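Long-range contacts in RagB/SusD family nutrient uptake outer membrane protein (Bacteroides thetaiotaomicron, PDB 7KV2), which probably binds beta-glucan at the bacterial cell surface as a SusD-family outer-membrane protein and so serves glycan uptake in the gut: residues A[68-73]-A[109-114]; A[114-119]-A[156-161]; A[254-259]-A[268-273]. All coordinates share one frame; numbering follows the deposited sequence.

Contact 1: residues A[68-73]-A[109-114]; sequences NPVNLM and YGLWKC
Asn68 points its carboxamide oxygen at the N-terminal end of helix 110-130, OD1 set against the backbone of Gly110 and Leu111. One hydrogen bond crosses the contact: Leu111 N donates to Asn68 OD1 at 2.8 Å. The N-H...O angle is 140°, and the donor sits 16° off the carbonyl plane. With CG beside the backbone N (chi1 -67°), the Asn68 side chain is directed at the helix start, where OD1 can meet Leu111 N. Gly110 N is also near the same oxygen, but its angle to OD1 is poor; it bonds instead to OE1 of Glu66. That carboxylate oxygen also takes Tyr109 N and Asn68 ND2, which would hold the amide with OD1 toward the helix. The CB atoms of Asn68 and Leu111 lie 4.0 Å apart alongside this bond. A side chain at Gly110 would crowd Asn68 OD1. Farther along, Val70 and Leu111 cross at about a right angle, and CG2 of Val70 touches CD1 of Leu111 at 4.1 Å. Helix 137-162 covers this apolar pair: Trp157 packs on both residues, and Phe161 on Leu111. Tyr109 occupies the N-cap position, and its hydroxyl is bonded to Glu502. The contact thus ties the loop leading into helix 70-75 to the start of helix 110-130. Its chemistry is an amide oxygen and a carboxylate sharing the first N-H groups of a helix, whose N-terminal end would probably stabilise the charge of Glu66 and the partial negative charge of the Asn68 oxygen.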
loop_
_atom_site.group_PDB
_atom_site.type_symbol
_atom_site.label_atom_id
_atom_site.label_comp_id
_atom_site.label_asym_id
_atom_site.label_seq_id
_atom_site.Cartn_x
_atom_site.Cartn_y
_atom_site.Cartn_z
ATOM N N ASN A 68 0.793 7.318 -9.541
ATOM C CA ASN A 68 0.573 5.856 -9.411
ATOM C C ASN A 68 0.648 5.462 -7.918
ATOM O O ASN A 68 1.368 4.539 -7.551
ATOM C CB ASN A 68 1.603 5.033 -10.190
ATOM C CG ASN A 68 1.604 5.107 -11.716
ATOM O OD1 ASN A 68 2.488 4.473 -12.305
ATOM N ND2 ASN A 68 0.702 5.854 -12.344
ATOM N N PRO A 69 -0.131 6.100 -7.007
ATOM C CA PRO A 69 -0.092 5.740 -5.597
ATOM C C PRO A 69 -0.363 4.237 -5.441
ATOM O O PRO A 69 -1.394 3.705 -5.928
ATOM C CB PRO A 69 -1.182 6.640 -4.955
ATOM C CG PRO A 69 -2.078 6.991 -6.085
ATOM C CD PRO A 69 -1.182 7.080 -7.303
ATOM N N VAL A 70 0.554 3.539 -4.779
ATOM C CA VAL A 70 0.670 2.073 -4.913
ATOM C C VAL A 70 -0.558 1.373 -4.311
ATOM O O VAL A 70 -0.996 0.389 -4.833
ATOM C CB VAL A 70 2.010 1.573 -4.371
ATOM C CG1 VAL A 70 2.195 1.828 -2.872
ATOM C CG2 VAL A 70 2.169 0.089 -4.673
ATOM N N ASN A 71 -1.099 1.874 -3.209
ATOM C CA ASN A 71 -2.338 1.336 -2.628
ATOM C C ASN A 71 -3.483 1.471 -3.635
ATOM O O ASN A 71 -4.221 0.512 -3.757
ATOM C CB ASN A 71 -2.667 2.006 -1.272
ATOM C CG ASN A 71 -2.698 3.525 -1.259
ATOM O OD1 ASN A 71 -1.907 4.184 -1.932
ATOM N ND2 ASN A 71 -3.672 4.122 -0.543
ATOM N N LEU A 72 -3.722 2.646 -4.198
ATOM C CA LEU A 72 -4.924 2.873 -5.022
ATOM C C LEU A 72 -4.767 2.060 -6.312
ATOM O O LEU A 72 -5.822 1.659 -6.867
ATOM C CB LEU A 72 -5.123 4.344 -5.406
ATOM C CG LEU A 72 -5.324 5.366 -4.286
ATOM C CD1 LEU A 72 -5.695 6.729 -4.869
ATOM C CD2 LEU A 72 -6.364 4.892 -3.347
ATOM N N MET A 73 -3.538 1.876 -6.789
ATOM C CA MET A 73 -3.347 1.155 -8.067
ATOM C C MET A 73 -3.956 -0.265 -7.973
ATOM O O MET A 73 -4.503 -0.747 -9.024
ATOM C CB MET A 73 -1.897 1.115 -8.543
ATOM C CG MET A 73 -1.305 2.460 -8.939
ATOM S SD MET A 73 -2.238 3.418 -10.158
ATOM C CE MET A 73 -3.397 4.302 -9.119
ATOM N N TYR A 109 2.980 3.481 -15.754
ATOM C CA TYR A 109 4.431 3.270 -16.009
ATOM C C TYR A 109 5.278 3.837 -14.852
ATOM O O TYR A 109 6.390 3.333 -14.624
ATOM C CB TYR A 109 4.719 3.880 -17.386
ATOM C CG TYR A 109 5.992 3.452 -18.076
ATOM C CD1 TYR A 109 6.808 2.456 -17.568
ATOM C CD2 TYR A 109 6.362 4.065 -19.264
ATOM C CE1 TYR A 109 7.987 2.102 -18.212
ATOM C CE2 TYR A 109 7.526 3.704 -19.925
ATOM C CZ TYR A 109 8.341 2.730 -19.390
ATOM O OH TYR A 109 9.493 2.341 -20.030
ATOM N N GLY A 110 4.764 4.814 -14.100
ATOM C CA GLY A 110 5.501 5.426 -12.969
ATOM C C GLY A 110 5.943 4.384 -11.952
ATOM O O GLY A 110 7.118 4.384 -11.511
ATOM N N LEU A 111 5.050 3.476 -11.597
ATOM C CA LEU A 111 5.295 2.522 -10.497
ATOM C C LEU A 111 6.407 1.571 -10.930
ATOM O O LEU A 111 7.240 1.209 -10.132
ATOM C CB LEU A 111 3.991 1.769 -10.178
ATOM C CG LEU A 111 4.106 0.654 -9.139
ATOM C CD1 LEU A 111 4.538 1.212 -7.795
ATOM C CD2 LEU A 111 2.786 -0.089 -8.985
ATOM N N TRP A 112 6.371 1.142 -12.187
ATOM C CA TRP A 112 7.428 0.288 -12.782
ATOM C C TRP A 112 8.791 0.988 -12.615
ATOM O O TRP A 112 9.707 0.381 -12.107
ATOM C CB TRP A 112 7.038 0.045 -14.243
ATOM C CG TRP A 112 8.063 -0.731 -15.018
ATOM C CD1 TRP A 112 9.303 -0.311 -15.428
ATOM C CD2 TRP A 112 7.915 -2.079 -15.472
ATOM N NE1 TRP A 112 9.944 -1.331 -16.094
ATOM C CE2 TRP A 112 9.125 -2.427 -16.131
ATOM C CE3 TRP A 112 6.899 -3.036 -15.382
ATOM C CZ2 TRP A 112 9.307 -3.679 -16.715
ATOM C CZ3 TRP A 112 7.094 -4.281 -15.939
ATOM C CH2 TRP A 112 8.286 -4.587 -16.607
ATOM N N LYS A 113 8.883 2.250 -12.990
ATOM C CA LYS A 113 10.138 3.034 -12.975
ATOM C C LYS A 113 10.578 3.239 -11.524
ATOM O O LYS A 113 11.768 3.115 -11.256
ATOM C CB LYS A 113 9.966 4.372 -13.680
ATOM C CG LYS A 113 9.785 4.273 -15.192
ATOM C CD LYS A 113 9.455 5.602 -15.830
ATOM C CE LYS A 113 9.112 5.498 -17.311
ATOM N NZ LYS A 113 8.660 6.802 -17.865
ATOM N N CYS A 114 9.634 3.442 -10.593
ATOM C CA CYS A 114 9.983 3.565 -9.156
ATOM C C CYS A 114 10.531 2.250 -8.621
ATOM O O CYS A 114 11.531 2.283 -7.859
ATOM C CB CYS A 114 8.791 4.035 -8.324
ATOM S SG CYS A 114 8.178 5.664 -8.765
#

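Contact 2: residues A[114-119]-A[156-161]; sequences CAYSGV and NWVWKF
Val158 projects from helix 137-162 toward helix 110-130; both its branches touch the phenol of Tyr116, and one also meets Ala115. From CB, CG1 lies anti to the carbonyl carbon and beside the backbone N (chi1 -78°). This methyl, Val158 CG1, meets Ala115 CB at 3.7 Å. On its other contact, Val158 CG1 is 3.9 Å from Tyr116 CE2. CG2, placed between the backbone N and the carbonyl carbon, reaches farther along the same phenol: it lies 3.9 Å from Tyr116 OH and a little farther from CZ. The two side chains cross obliquely. The hydroxyl of Tyr116 has its polar partner elsewhere, in the carbonyl oxygen of Pro166, which would help hold the ring beside the valine. From the preceding position, the indole of Trp157 brings its six-membered ring to the other helix. CE3 lies 3.9 Å from Ala115 CA and 4.0 Å from Ala115 CB, while CZ3 touches CB of Cys114 at 4.1 Å. Ala115 therefore sits between Trp157 and Val158, and its small side chain is consistent with the approach there; its CA is 6.5 Å from that of Trp157. The axes come within 9.6 Å, with the N-to-C directions 143° apart, an antiparallel pairing of two helices of the family's TPR-like helical region. Replacing Val158 with an alanine would probably open a gap beside Ala115 and leave the Tyr116 ring with less to rest against. No hydrogen bond crosses between the segments. All five touching residues are buried, which implies cohesion by apolar contact, with the tyrosine's polar end satisfied outside the interface.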
loop_
_atom_site.group_PDB
_atom_site.type_symbol
_atom_site.label_atom_id
_atom_site.label_comp_id
_atom_site.label_asym_id
_atom_site.label_seq_id
_atom_site.Cartn_x
_atom_site.Cartn_y
_atom_site.Cartn_z
ATOM N N CYS A 114 9.634 3.442 -10.593
ATOM C CA CYS A 114 9.983 3.565 -9.156
ATOM C C CYS A 114 10.531 2.250 -8.621
ATOM O O CYS A 114 11.531 2.283 -7.859
ATOM C CB CYS A 114 8.791 4.035 -8.324
ATOM S SG CYS A 114 8.178 5.664 -8.765
ATOM N N ALA A 115 9.924 1.111 -8.957
ATOM C CA ALA A 115 10.327 -0.207 -8.447
ATOM C C ALA A 115 11.759 -0.484 -8.893
ATOM O O ALA A 115 12.614 -0.887 -8.043
ATOM C CB ALA A 115 9.399 -1.259 -8.963
ATOM N N TYR A 116 12.048 -0.239 -10.171
ATOM C CA TYR A 116 13.391 -0.586 -10.720
ATOM C C TYR A 116 14.417 0.443 -10.253
ATOM O O TYR A 116 15.589 0.023 -10.115
ATOM C CB TYR A 116 13.335 -0.811 -12.234
ATOM C CG TYR A 116 12.798 -2.180 -12.537
ATOM C CD1 TYR A 116 13.526 -3.323 -12.254
ATOM C CD2 TYR A 116 11.526 -2.352 -13.051
ATOM C CE1 TYR A 116 13.016 -4.591 -12.485
ATOM C CE2 TYR A 116 11.010 -3.611 -13.310
ATOM C CZ TYR A 116 11.773 -4.738 -13.069
ATOM O OH TYR A 116 11.241 -5.980 -13.265
ATOM N N SER A 117 14.038 1.698 -9.971
ATOM C CA SER A 117 14.960 2.692 -9.344
ATOM C C SER A 117 15.353 2.185 -7.964
ATOM O O SER A 117 16.568 2.192 -7.637
ATOM C CB SER A 117 14.392 4.083 -9.262
ATOM O OG SER A 117 13.998 4.502 -10.559
ATOM N N GLY A 118 14.376 1.719 -7.187
ATOM C CA GLY A 118 14.637 1.086 -5.886
ATOM C C GLY A 118 15.629 -0.074 -6.017
ATOM O O GLY A 118 16.665 -0.059 -5.316
ATOM N N VAL A 119 15.338 -1.023 -6.899
ATOM C CA VAL A 119 16.172 -2.226 -7.146
ATOM C C VAL A 119 17.602 -1.771 -7.472
ATOM O O VAL A 119 18.548 -2.353 -6.893
ATOM C CB VAL A 119 15.590 -3.107 -8.260
ATOM C CG1 VAL A 119 16.573 -4.197 -8.622
ATOM C CG2 VAL A 119 14.259 -3.737 -7.908
ATOM N N ASN A 156 8.395 -6.890 -5.203
ATOM C CA ASN A 156 7.016 -7.254 -4.858
ATOM C C ASN A 156 6.060 -6.315 -5.603
ATOM O O ASN A 156 5.006 -6.785 -6.059
ATOM C CB ASN A 156 6.832 -7.233 -3.334
ATOM C CG ASN A 156 5.457 -7.690 -2.956
ATOM O OD1 ASN A 156 5.035 -8.782 -3.364
ATOM N ND2 ASN A 156 4.755 -6.850 -2.182
ATOM N N TRP A 157 6.404 -5.039 -5.774
ATOM C CA TRP A 157 5.510 -4.102 -6.491
ATOM C C TRP A 157 5.350 -4.643 -7.936
ATOM O O TRP A 157 4.239 -4.730 -8.447
ATOM C CB TRP A 157 6.116 -2.705 -6.512
ATOM C CG TRP A 157 6.008 -1.890 -5.248
ATOM C CD1 TRP A 157 5.282 -2.154 -4.129
ATOM C CD2 TRP A 157 6.621 -0.608 -5.038
ATOM N NE1 TRP A 157 5.411 -1.125 -3.231
ATOM C CE2 TRP A 157 6.209 -0.157 -3.764
ATOM C CE3 TRP A 157 7.457 0.209 -5.802
ATOM C CZ2 TRP A 157 6.645 1.046 -3.223
ATOM C CZ3 TRP A 157 7.842 1.440 -5.289
ATOM C CH2 TRP A 157 7.420 1.854 -4.015
ATOM N N VAL A 158 6.453 -4.969 -8.607
ATOM C CA VAL A 158 6.351 -5.422 -10.029
ATOM C C VAL A 158 5.896 -6.873 -10.118
ATOM O O VAL A 158 5.189 -7.174 -11.087
ATOM C CB VAL A 158 7.621 -5.125 -10.847
ATOM C CG1 VAL A 158 7.682 -3.665 -11.260
ATOM C CG2 VAL A 158 8.891 -5.531 -10.130
ATOM N N TRP A 159 6.241 -7.716 -9.163
ATOM C CA TRP A 159 5.795 -9.130 -9.105
ATOM C C TRP A 159 4.263 -9.170 -9.052
ATOM O O TRP A 159 3.607 -9.901 -9.860
ATOM C CB TRP A 159 6.443 -9.844 -7.933
ATOM C CG TRP A 159 6.037 -11.270 -7.715
ATOM C CD1 TRP A 159 6.242 -12.324 -8.566
ATOM C CD2 TRP A 159 5.377 -11.812 -6.558
ATOM N NE1 TRP A 159 5.759 -13.477 -8.017
ATOM C CE2 TRP A 159 5.193 -13.191 -6.794
ATOM C CE3 TRP A 159 4.886 -11.267 -5.365
ATOM C CZ2 TRP A 159 4.587 -14.023 -5.864
ATOM C CZ3 TRP A 159 4.286 -12.087 -4.438
ATOM C CH2 TRP A 159 4.158 -13.462 -4.673
ATOM N N LYS A 160 3.675 -8.402 -8.130
ATOM C CA LYS A 160 2.209 -8.417 -7.967
ATOM C C LYS A 160 1.537 -7.838 -9.207
ATOM O O LYS A 160 0.568 -8.451 -9.644
ATOM C CB LYS A 160 1.769 -7.693 -6.676
ATOM C CG LYS A 160 1.941 -8.577 -5.458
ATOM C CD LYS A 160 1.148 -8.107 -4.272
ATOM C CE LYS A 160 0.964 -9.211 -3.270
ATOM N NZ LYS A 160 0.113 -8.742 -2.158
ATOM N N PHE A 161 1.931 -6.663 -9.690
ATOM C CA PHE A 161 1.157 -5.956 -10.734
ATOM C C PHE A 161 1.432 -6.605 -12.103
ATOM O O PHE A 161 0.491 -6.643 -12.873
ATOM C CB PHE A 161 1.434 -4.463 -10.781
ATOM C CG PHE A 161 0.721 -3.692 -9.676
ATOM C CD1 PHE A 161 -0.593 -3.272 -9.824
ATOM C CD2 PHE A 161 1.390 -3.361 -8.500
ATOM C CE1 PHE A 161 -1.250 -2.581 -8.807
ATOM C CE2 PHE A 161 0.750 -2.640 -7.486
ATOM C CZ PHE A 161 -0.562 -2.246 -7.646
#

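Contact 3: residues A[254-259]-A[268-273]; sequences DLMPDY and EWSIES. With EDO (1,2-ethanediol), chain F.
Met256 and Glu272 cross at about a right angle, the carboxylate reaching the backbone at the foot of the methionine. Glu272 has CG anti to its backbone N (chi1 -165°) and extends beyond it, presenting OE1 to Met256 N at 2.9 Å. The bond is fairly straight at 165° and uses the anti side of the carboxylate, 24° out of its plane. OE1 also lies 3.5 Å from Met256 CG. Met256 SD lies 3.5 Å from Ser270 OG, and the bend at chi3 leaves CE near Ser270 CB. That serine's hydroxyl accepts from Glu272 N in an ST turn, within a type I beta turn from Ser270 to Ser273. Leu255 comes at a slant to Glu272, its CD2 3.9 Å from OE2. At the other end, Asp254 N bonds to Ile271 O at 3.1 Å from above the carbonyl plane, while Ile271 CG1 lies 4.0 Å from Asp254 CB. Asp254 O receives a CA-H contact from Glu272. An ethanediol, probably from the crystallisation liquor, bonds to Glu268. Salt bridges to Arg435 and Arg404 would probably keep the buried Glu272 ionised. Apart from Ser273, which begins strand 273-277, both segments lie in the loop after helix 237-249; Leu255 packs on helices 405-417 and 425-435, Tyr259 reaches helix 337-342, and the strand pairs antiparallel with 400-404.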
loop_
_atom_site.group_PDB
_atom_site.type_symbol
_atom_site.label_atom_id
_atom_site.label_comp_id
_atom_site.label_asym_id
_atom_site.label_seq_id
_atom_site.Cartn_x
_atom_site.Cartn_y
_atom_site.Cartn_z
ATOM N N ASP A 254 0.691 -4.080 19.070
ATOM C CA ASP A 254 -0.647 -4.329 19.640
ATOM C C ASP A 254 -1.626 -3.501 18.831
ATOM O O ASP A 254 -1.126 -2.708 17.972
ATOM C CB ASP A 254 -0.710 -3.934 21.122
ATOM C CG ASP A 254 -1.759 -4.705 21.921
ATOM O OD1 ASP A 254 -2.674 -5.291 21.304
ATOM O OD2 ASP A 254 -1.656 -4.699 23.167
ATOM N N LEU A 255 -2.923 -3.646 19.104
ATOM C CA LEU A 255 -3.981 -2.852 18.418
ATOM C C LEU A 255 -4.164 -1.532 19.156
ATOM O O LEU A 255 -4.205 -1.527 20.408
ATOM C CB LEU A 255 -5.312 -3.609 18.363
ATOM C CG LEU A 255 -5.352 -4.884 17.525
ATOM C CD1 LEU A 255 -6.714 -5.569 17.633
ATOM C CD2 LEU A 255 -4.991 -4.616 16.069
ATOM N N MET A 256 -4.322 -0.437 18.403
ATOM C CA MET A 256 -4.790 0.832 18.993
ATOM C C MET A 256 -6.216 0.574 19.451
ATOM O O MET A 256 -7.032 -0.060 18.768
ATOM C CB MET A 256 -4.773 1.977 17.971
ATOM C CG MET A 256 -3.417 2.217 17.351
ATOM S SD MET A 256 -3.279 3.891 16.609
ATOM C CE MET A 256 -3.161 4.839 18.138
ATOM N N PRO A 257 -6.595 1.006 20.670
ATOM C CA PRO A 257 -7.936 0.685 21.129
ATOM C C PRO A 257 -9.035 1.329 20.287
ATOM O O PRO A 257 -10.106 0.777 20.262
ATOM C CB PRO A 257 -7.965 1.255 22.560
ATOM C CG PRO A 257 -6.524 1.378 22.990
ATOM C CD PRO A 257 -5.727 1.572 21.708
ATOM N N ASP A 258 -8.770 2.484 19.672
ATOM C CA ASP A 258 -9.786 3.238 18.891
ATOM C C ASP A 258 -9.350 3.298 17.423
ATOM O O ASP A 258 -8.321 3.934 17.141
ATOM C CB ASP A 258 -9.994 4.659 19.405
ATOM C CG ASP A 258 -11.197 5.337 18.789
ATOM O OD1 ASP A 258 -11.600 4.934 17.655
ATOM O OD2 ASP A 258 -11.785 6.239 19.457
ATOM N N TYR A 259 -10.059 2.617 16.530
ATOM C CA TYR A 259 -9.630 2.518 15.111
ATOM C C TYR A 259 -9.525 3.937 14.514
ATOM O O TYR A 259 -8.707 4.181 13.622
ATOM C CB TYR A 259 -10.609 1.632 14.341
ATOM C CG TYR A 259 -10.232 1.372 12.899
ATOM C CD1 TYR A 259 -10.518 2.309 11.922
ATOM C CD2 TYR A 259 -9.669 0.154 12.498
ATOM C CE1 TYR A 259 -10.235 2.078 10.569
ATOM C CE2 TYR A 259 -9.399 -0.101 11.161
ATOM C CZ TYR A 259 -9.687 0.856 10.194
ATOM O OH TYR A 259 -9.423 0.586 8.871
ATOM N N GLU A 268 0.730 7.908 13.547
ATOM C CA GLU A 268 1.937 7.469 12.809
ATOM C C GLU A 268 2.869 6.734 13.774
ATOM O O GLU A 268 3.160 7.249 14.886
ATOM C CB GLU A 268 2.646 8.624 12.116
ATOM C CG GLU A 268 1.789 9.263 11.027
ATOM C CD GLU A 268 2.510 10.388 10.291
ATOM O OE1 GLU A 268 3.496 10.920 10.833
ATOM O OE2 GLU A 268 2.062 10.781 9.183
ATOM N N TRP A 269 3.365 5.580 13.342
ATOM C CA TRP A 269 4.350 4.766 14.109
ATOM C C TRP A 269 3.814 4.501 15.524
ATOM O O TRP A 269 4.614 4.539 16.489
ATOM C CB TRP A 269 5.750 5.433 14.089
ATOM C CG TRP A 269 6.295 5.465 12.675
ATOM C CD1 TRP A 269 6.423 6.549 11.855
ATOM C CD2 TRP A 269 6.716 4.336 11.892
ATOM N NE1 TRP A 269 6.930 6.169 10.625
ATOM C CE2 TRP A 269 7.133 4.819 10.635
ATOM C CE3 TRP A 269 6.835 2.971 12.148
ATOM C CZ2 TRP A 269 7.635 3.969 9.651
ATOM C CZ3 TRP A 269 7.396 2.143 11.194
ATOM C CH2 TRP A 269 7.760 2.639 9.955
ATOM N N SER A 270 2.536 4.174 15.628
ATOM C CA SER A 270 1.872 3.829 16.910
ATOM C C SER A 270 2.259 2.397 17.300
ATOM O O SER A 270 2.997 1.693 16.563
ATOM C CB SER A 270 0.397 3.902 16.772
ATOM O OG SER A 270 -0.043 2.805 15.978
ATOM N N ILE A 271 1.651 1.896 18.369
ATOM C CA ILE A 271 1.922 0.493 18.777
ATOM C C ILE A 271 1.407 -0.472 17.707
ATOM O O ILE A 271 1.881 -1.615 17.640
ATOM C CB ILE A 271 1.327 0.211 20.152
ATOM C CG1 ILE A 271 1.973 -1.063 20.712
ATOM C CG2 ILE A 271 -0.189 0.180 20.110
ATOM C CD1 ILE A 271 2.128 -1.035 22.183
ATOM N N GLU A 272 0.492 -0.018 16.849
ATOM C CA GLU A 272 -0.075 -0.871 15.780
ATOM C C GLU A 272 0.821 -0.910 14.539
ATOM O O GLU A 272 0.630 -1.813 13.712
ATOM C CB GLU A 272 -1.432 -0.324 15.372
ATOM C CG GLU A 272 -2.201 -1.325 14.562
ATOM C CD GLU A 272 -3.682 -1.214 14.583
ATOM O OE1 GLU A 272 -4.224 -0.654 15.559
ATOM O OE2 GLU A 272 -4.276 -1.698 13.610
ATOM N N SER A 273 1.700 0.069 14.358
ATOM C CA SER A 273 2.447 0.243 13.084
ATOM C C SER A 273 3.643 -0.692 13.075
ATOM O O SER A 273 4.491 -0.558 13.970
ATOM C CB SER A 273 2.931 1.662 12.812
ATOM O OG SER A 273 1.965 2.620 13.142
HETATM C C1 EDO F . 3.113 10.359 15.361
HETATM O O1 EDO F . 4.332 9.652 15.673
HETATM C C2 EDO F . 3.273 11.736 14.724
HETATM O O2 EDO F . 4.100 11.827 13.562
#

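Contacts 1 and 2 are successive parts of one helical core: their centres are 9 Å apart, they share Cys114, and both use helix 110-130. Aromatic residues of 156-161 join them, with Leu111 CD1 3.7 Å from Trp157 CE3 and Leu111 CD2 3.6 Å from Phe161 CD2. Contact 3 stands apart, its centre 27 Å from that of contact 1 and 28 Å from that of contact 2, the latter across the chain's centre. It lies near the sodium ion bound by Ile248, Ser250, Tyr253 and Tyr405; the nearest side-chain atom of Asp254 is about 5 Å from the ion.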